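Local coordinates for protein GRMZM2G135359 pseudokinase (Zea mays, PDB 6CPY) that is a maize receptor-like pseudokinase, its protein-kinase-fold domain possibly able to bind ATP, with any catalytic activity doubtful, at residues N102-L107 against M120-A125; L170-S175 against D190-N195. All coordinates share one frame; numbering follows the deposited sequence.

Contact 1 (N102-L107 against M120-A125); sequences NFMNLL and MVFEYA
Glu123 OE1 is gripped by the 102-107 segment and by a lysine beyond it: it takes the backbone N-H of Asn105 at 3.1 Å (Asn105 N to Glu123 OE1), a weak bond from Asn105 ND2, and a salt bridge from Lys187. The contact joins the approach to and start of strand 106-112 to the end of strand 117-123, the antiparallel β-hairpin of the kinase N-lobe, where the second strand runs out into the hinge. The backbone N-H comes from well above the carboxylate plane, 64° out of it, while Asn105 ND2 also reaches Glu123 OE2 weakly. The two side chains run alongside each other in the same direction, amide and carboxylate planes turned steeply, and the amide has a further anchor in His100 O. An acid suits this place, since its two oxygens can serve backbone, amide and lysine together.

The backbones are tied by Glu123 N to Asn105 O (3.0 Å) and Leu107 N to Val121 O (2.7 Å), on either side of the non-hydrogen-bonded pair Leu106-Phe122. Phe122 probably occupies the gatekeeper position. Leu106 CD1 lies over one face of the Phe122 ring in a CH-pi contact, 4.1 Å from CD1 to the centroid. The Leu107 side chain crosses that of Glu123 at about a right angle, CD1 3.9 Å from Glu123 CG. Long, unbranched Met104 closes the hinge end, bending at chi3 (-74°) and setting its CE 3.7 Å from Ala125 CB. Its CG also sits 3.5 Å from Glu123 O, a buried carbonyl with no hydrogen-bond partner in the model.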
loop_
_atom_site.group_PDB
_atom_site.type_symbol
_atom_site.label_atom_id
_atom_site.label_comp_id
_atom_site.label_asym_id
_atom_site.label_seq_id
_atom_site.Cartn_x
_atom_site.Cartn_y
_atom_site.Cartn_z
ATOM N N ASN A 102 1.811 -3.848 8.993
ATOM C CA ASN A 102 2.405 -3.173 7.839
ATOM C C ASN A 102 1.407 -2.958 6.704
ATOM O O ASN A 102 1.798 -2.725 5.550
ATOM C CB ASN A 102 3.637 -3.948 7.343
ATOM C CG ASN A 102 4.736 -3.995 8.380
ATOM O OD1 ASN A 102 5.046 -5.053 8.920
ATOM N ND2 ASN A 102 5.296 -2.832 8.703
ATOM N N PHE A 103 0.114 -2.961 7.049
ATOM C CA PHE A 103 -0.932 -2.588 6.115
ATOM C C PHE A 103 -1.647 -1.341 6.669
ATOM O O PHE A 103 -1.742 -1.168 7.879
ATOM C CB PHE A 103 -1.938 -3.737 5.932
ATOM C CG PHE A 103 -2.948 -3.483 4.846
ATOM C CD1 PHE A 103 -2.547 -3.383 3.526
ATOM C CD2 PHE A 103 -4.300 -3.333 5.148
ATOM C CE1 PHE A 103 -3.451 -3.128 2.518
ATOM C CE2 PHE A 103 -5.211 -3.079 4.142
ATOM C CZ PHE A 103 -4.793 -2.969 2.834
ATOM N N MET A 104 -2.112 -0.481 5.769
ATOM C CA MET A 104 -2.948 0.658 6.136
ATOM C C MET A 104 -4.383 0.136 6.317
ATOM O O MET A 104 -5.174 0.113 5.371
ATOM C CB MET A 104 -2.858 1.735 5.060
ATOM C CG MET A 104 -3.707 2.969 5.323
ATOM S SD MET A 104 -3.174 4.387 4.324
ATOM C CE MET A 104 -1.700 4.791 5.203
ATOM N N ASN A 105 -4.678 -0.299 7.541
ATOM C CA ASN A 105 -5.860 -1.099 7.833
ATOM C C ASN A 105 -7.162 -0.300 7.729
ATOM O O ASN A 105 -7.211 0.900 8.045
ATOM C CB ASN A 105 -5.740 -1.753 9.205
ATOM C CG ASN A 105 -4.574 -2.723 9.282
ATOM O OD1 ASN A 105 -4.554 -3.710 8.582
ATOM N ND2 ASN A 105 -3.606 -2.427 10.119
ATOM N N LEU A 106 -8.175 -0.976 7.201
ATOM C CA LEU A 106 -9.538 -0.466 7.153
ATOM C C LEU A 106 -10.156 -0.451 8.549
ATOM O O LEU A 106 -10.250 -1.505 9.212
ATOM C CB LEU A 106 -10.373 -1.369 6.234
ATOM C CG LEU A 106 -11.814 -0.919 5.987
ATOM C CD1 LEU A 106 -11.864 0.369 5.196
ATOM C CD2 LEU A 106 -12.548 -2.033 5.255
ATOM N N LEU A 107 -10.544 0.741 9.011
ATOM C CA LEU A 107 -11.093 0.939 10.361
ATOM C C LEU A 107 -12.611 1.136 10.396
ATOM O O LEU A 107 -13.215 1.112 11.474
ATOM C CB LEU A 107 -10.461 2.171 11.006
ATOM C CG LEU A 107 -8.945 2.120 11.196
ATOM C CD1 LEU A 107 -8.437 3.441 11.783
ATOM C CD2 LEU A 107 -8.560 0.930 12.060
ATOM N N MET A 120 -14.460 5.011 2.801
ATOM C CA MET A 120 -13.773 3.988 3.552
ATOM C C MET A 120 -12.794 4.706 4.453
ATOM O O MET A 120 -12.149 5.671 4.033
ATOM C CB MET A 120 -13.045 3.018 2.605
ATOM C CG MET A 120 -14.029 2.169 1.814
ATOM S SD MET A 120 -13.250 0.979 0.714
ATOM C CE MET A 120 -14.623 0.624 -0.391
ATOM N N VAL A 121 -12.728 4.257 5.698
ATOM C CA VAL A 121 -11.953 4.916 6.732
ATOM C C VAL A 121 -10.720 4.066 7.039
ATOM O O VAL A 121 -10.838 2.912 7.443
ATOM C CB VAL A 121 -12.786 5.097 8.015
ATOM C CG1 VAL A 121 -11.966 5.761 9.120
ATOM C CG2 VAL A 121 -14.058 5.866 7.718
ATOM N N PHE A 122 -9.537 4.664 6.881
ATOM C CA PHE A 122 -8.290 3.945 7.059
ATOM C C PHE A 122 -7.439 4.547 8.155
ATOM O O PHE A 122 -7.626 5.707 8.542
ATOM C CB PHE A 122 -7.492 3.976 5.764
ATOM C CG PHE A 122 -8.117 3.201 4.651
ATOM C CD1 PHE A 122 -7.933 1.826 4.559
ATOM C CD2 PHE A 122 -8.869 3.841 3.685
ATOM C CE1 PHE A 122 -8.506 1.108 3.530
ATOM C CE2 PHE A 122 -9.438 3.130 2.657
ATOM C CZ PHE A 122 -9.257 1.763 2.576
ATOM N N GLU A 123 -6.486 3.755 8.635
ATOM C CA GLU A 123 -5.435 4.266 9.526
ATOM C C GLU A 123 -4.709 5.426 8.863
ATOM O O GLU A 123 -4.484 5.411 7.652
ATOM C CB GLU A 123 -4.414 3.179 9.840
ATOM C CG GLU A 123 -4.934 2.082 10.738
ATOM C CD GLU A 123 -3.947 0.942 10.917
ATOM O OE1 GLU A 123 -3.117 0.715 10.005
ATOM O OE2 GLU A 123 -4.046 0.247 11.950
ATOM N N TYR A 124 -4.331 6.434 9.658
ATOM C CA TYR A 124 -3.583 7.596 9.153
ATOM C C TYR A 124 -2.094 7.365 9.337
ATOM O O TYR A 124 -1.680 6.962 10.412
ATOM C CB TYR A 124 -3.947 8.849 9.953
ATOM C CG TYR A 124 -3.121 10.074 9.622
ATOM C CD1 TYR A 124 -3.208 10.668 8.372
ATOM C CD2 TYR A 124 -2.289 10.665 10.573
ATOM C CE1 TYR A 124 -2.459 11.790 8.056
ATOM C CE2 TYR A 124 -1.563 11.812 10.272
ATOM C CZ TYR A 124 -1.654 12.364 9.012
ATOM O OH TYR A 124 -0.931 13.491 8.675
ATOM N N ALA A 125 -1.308 7.658 8.307
ATOM C CA ALA A 125 0.161 7.563 8.380
ATOM C C ALA A 125 0.745 8.972 8.327
ATOM O O ALA A 125 0.622 9.640 7.312
ATOM C CB ALA A 125 0.685 6.739 7.225
#

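Contact 2 (L170-S175 against D190-N195); sequences LRNFDS and DLEFWN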
loop_
_atom_site.group_PDB
_atom_site.type_symbol
_atom_site.label_atom_id
_atom_site.label_comp_id
_atom_site.label_asym_id
_atom_site.label_seq_id
_atom_site.Cartn_x
_atom_site.Cartn_y
_atom_site.Cartn_z
ATOM N N LEU A 170 -3.271 -5.306 -3.859
ATOM C CA LEU A 170 -1.929 -4.892 -4.246
ATOM C C LEU A 170 -1.852 -4.557 -5.734
ATOM O O LEU A 170 -0.754 -4.431 -6.290
ATOM C CB LEU A 170 -0.942 -6.011 -3.923
ATOM C CG LEU A 170 -0.924 -6.523 -2.481
ATOM C CD1 LEU A 170 -0.075 -7.786 -2.382
ATOM C CD2 LEU A 170 -0.407 -5.440 -1.550
ATOM N N ARG A 171 -3.007 -4.391 -6.378
ATOM C CA ARG A 171 -3.043 -4.177 -7.824
ATOM C C ARG A 171 -2.370 -2.874 -8.256
ATOM O O ARG A 171 -1.941 -2.760 -9.410
ATOM C CB ARG A 171 -4.487 -4.229 -8.351
ATOM C CG ARG A 171 -5.286 -2.979 -8.044
ATOM C CD ARG A 171 -6.787 -3.200 -8.116
ATOM N NE ARG A 171 -7.482 -1.959 -7.786
ATOM C CZ ARG A 171 -7.621 -1.465 -6.554
ATOM N NH1 ARG A 171 -7.132 -2.107 -5.494
ATOM N NH2 ARG A 171 -8.257 -0.314 -6.377
ATOM N N ASN A 172 -2.289 -1.902 -7.344
ATOM C CA ASN A 172 -1.638 -0.605 -7.609
ATOM C C ASN A 172 -0.302 -0.421 -6.868
ATOM O O ASN A 172 0.212 0.692 -6.771
ATOM C CB ASN A 172 -2.589 0.535 -7.221
ATOM C CG ASN A 172 -3.836 0.559 -8.081
ATOM O OD1 ASN A 172 -3.764 0.306 -9.282
ATOM N ND2 ASN A 172 -4.985 0.845 -7.471
ATOM N N PHE A 173 0.263 -1.508 -6.369
ATOM C CA PHE A 173 1.437 -1.433 -5.507
ATOM C C PHE A 173 2.669 -0.755 -6.140
ATOM O O PHE A 173 3.184 -1.200 -7.171
ATOM C CB PHE A 173 1.793 -2.833 -5.026
ATOM C CG PHE A 173 3.070 -2.891 -4.262
ATOM C CD1 PHE A 173 3.157 -2.345 -2.993
ATOM C CD2 PHE A 173 4.195 -3.471 -4.825
ATOM C CE1 PHE A 173 4.343 -2.382 -2.290
ATOM C CE2 PHE A 173 5.382 -3.517 -4.126
ATOM C CZ PHE A 173 5.457 -2.965 -2.862
ATOM N N ASP A 174 3.120 0.335 -5.520
ATOM C CA ASP A 174 4.390 0.982 -5.865
ATOM C C ASP A 174 4.771 1.943 -4.737
ATOM O O ASP A 174 4.126 1.943 -3.683
ATOM C CB ASP A 174 4.347 1.676 -7.244
ATOM C CG ASP A 174 3.319 2.779 -7.339
ATOM O OD1 ASP A 174 3.054 3.489 -6.342
ATOM O OD2 ASP A 174 2.783 2.952 -8.457
ATOM N N SER A 175 5.826 2.730 -4.914
ATOM C CA SER A 175 6.262 3.597 -3.822
ATOM C C SER A 175 5.254 4.701 -3.495
ATOM O O SER A 175 5.283 5.239 -2.389
ATOM C CB SER A 175 7.665 4.170 -4.076
ATOM O OG SER A 175 7.669 5.040 -5.187
ATOM N N ASP A 190 -4.237 0.322 0.124
ATOM C CA ASP A 190 -5.129 0.097 -0.988
ATOM C C ASP A 190 -6.296 1.080 -0.857
ATOM O O ASP A 190 -7.355 0.741 -0.315
ATOM C CB ASP A 190 -5.626 -1.331 -0.980
ATOM C CG ASP A 190 -6.613 -1.619 -2.108
ATOM O OD1 ASP A 190 -6.692 -0.859 -3.094
ATOM O OD2 ASP A 190 -7.324 -2.619 -1.990
ATOM N N LEU A 191 -6.077 2.284 -1.362
ATOM C CA LEU A 191 -7.010 3.400 -1.190
ATOM C C LEU A 191 -7.982 3.579 -2.358
ATOM O O LEU A 191 -9.043 4.193 -2.200
ATOM C CB LEU A 191 -6.216 4.679 -0.961
ATOM C CG LEU A 191 -5.333 4.640 0.290
ATOM C CD1 LEU A 191 -4.411 5.836 0.328
ATOM C CD2 LEU A 191 -6.168 4.572 1.561
ATOM N N GLU A 192 -7.620 3.049 -3.520
ATOM C CA GLU A 192 -8.412 3.225 -4.727
ATOM C C GLU A 192 -9.635 2.341 -4.664
ATOM O O GLU A 192 -9.552 1.187 -4.257
ATOM C CB GLU A 192 -7.580 2.860 -5.962
ATOM C CG GLU A 192 -6.417 3.799 -6.233
ATOM C CD GLU A 192 -6.702 4.814 -7.326
ATOM O OE1 GLU A 192 -7.825 5.365 -7.372
ATOM O OE2 GLU A 192 -5.785 5.077 -8.138
ATOM N N PHE A 193 -10.774 2.875 -5.073
ATOM C CA PHE A 193 -11.985 2.074 -5.125
ATOM C C PHE A 193 -11.813 1.040 -6.241
ATOM O O PHE A 193 -11.262 1.354 -7.302
ATOM C CB PHE A 193 -13.212 2.958 -5.350
ATOM C CG PHE A 193 -13.594 3.766 -4.138
ATOM C CD1 PHE A 193 -12.841 4.864 -3.744
ATOM C CD2 PHE A 193 -14.712 3.433 -3.389
ATOM C CE1 PHE A 193 -13.189 5.604 -2.620
ATOM C CE2 PHE A 193 -15.064 4.172 -2.265
ATOM C CZ PHE A 193 -14.298 5.251 -1.877
ATOM N N TRP A 194 -12.253 -0.191 -5.982
ATOM C CA TRP A 194 -12.069 -1.311 -6.923
ATOM C C TRP A 194 -12.971 -1.173 -8.157
ATOM O O TRP A 194 -13.952 -1.907 -8.297
ATOM C CB TRP A 194 -12.362 -2.651 -6.223
ATOM C CG TRP A 194 -11.358 -3.076 -5.179
ATOM C CD1 TRP A 194 -10.329 -2.334 -4.658
ATOM C CD2 TRP A 194 -11.319 -4.339 -4.506
ATOM N NE1 TRP A 194 -9.646 -3.067 -3.714
ATOM C CE2 TRP A 194 -10.233 -4.301 -3.604
ATOM C CE3 TRP A 194 -12.092 -5.506 -4.589
ATOM C CZ2 TRP A 194 -9.904 -5.387 -2.784
ATOM C CZ3 TRP A 194 -11.766 -6.580 -3.777
ATOM C CH2 TRP A 194 -10.680 -6.514 -2.886
ATOM N N ASN A 195 -12.639 -0.240 -9.046
ATOM C CA ASN A 195 -13.392 -0.053 -10.292
ATOM C C ASN A 195 -12.595 0.752 -11.315
ATOM O O ASN A 195 -11.504 0.349 -11.721
ATOM C CB ASN A 195 -14.752 0.609 -10.024
ATOM C CG ASN A 195 -14.635 1.951 -9.323
ATOM O OD1 ASN A 195 -13.889 2.830 -9.752
ATOM N ND2 ASN A 195 -15.401 2.123 -8.249
#
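Arg171 and Asp190 form the charged heart of this contact, a salt bridge of 2.7 Å from Arg171 NH1 to Asp190 OD1. By sequence, 170-175 matches the start of the kinase catalytic loop, with Leu-Arg-Asn where active kinases carry His-Arg-Asp, and Asp190-Leu-Glu stands in for the Asp-Phe-Gly motif. NH1 meets OD1 on the syn side, 34° out of the carboxylate plane.

Two further hydrogen bonds complete the polar network. Arg171 NH2 donates to Glu192 O (2.9 Å), approaching from above the carbonyl plane. Within 190-195, Trp194 NE1 donates to the syn lone pair of Asp190 OD2 at 2.9 Å, positioning the carboxylate for Arg171. Arginine suits the site because its branched tip can serve several acceptors, NH1 also binding Ala168 O.

The guanidinium is flanked on both faces: Trp194 CD1 lies over one, toward the rim and 3.4 Å from Arg171 CZ, and Asn172 ND2, from its own segment, over the other. Asn172 ND2 also rests 3.5 Å from Glu192 CG, while the Glu192 carboxylate turns to Thr53.

Trp194 leans on Lys91 and Asn94 of helix 82-96, whereas Leu170 packs against helices 144-164 and 214-230, and the chain continues to strand 178-180.

Overall arrangement
From the N terminus, the chain passes helix 82-96 before entering contact 1, whose 102-107 segment is met again by 120-125 after the rest of strand 106-112, a turn and the start of strand 117-123. It then crosses the hinge and helix 144-164 to reach contact 2, where 170-175 and 190-195 close a second loop holding the two-stranded sheet 178-180/186-188. The two loops follow in series, neither nested nor crossed. In space their centres are about 13 Å apart and they touch: Phe122 CD2 packs on Leu191 CD2 at 3.5 Å, and Met120 meets Phe193. The N-lobe hairpin is thereby joined to the segment at the Asp-Phe-Gly position, and through it to the catalytic loop.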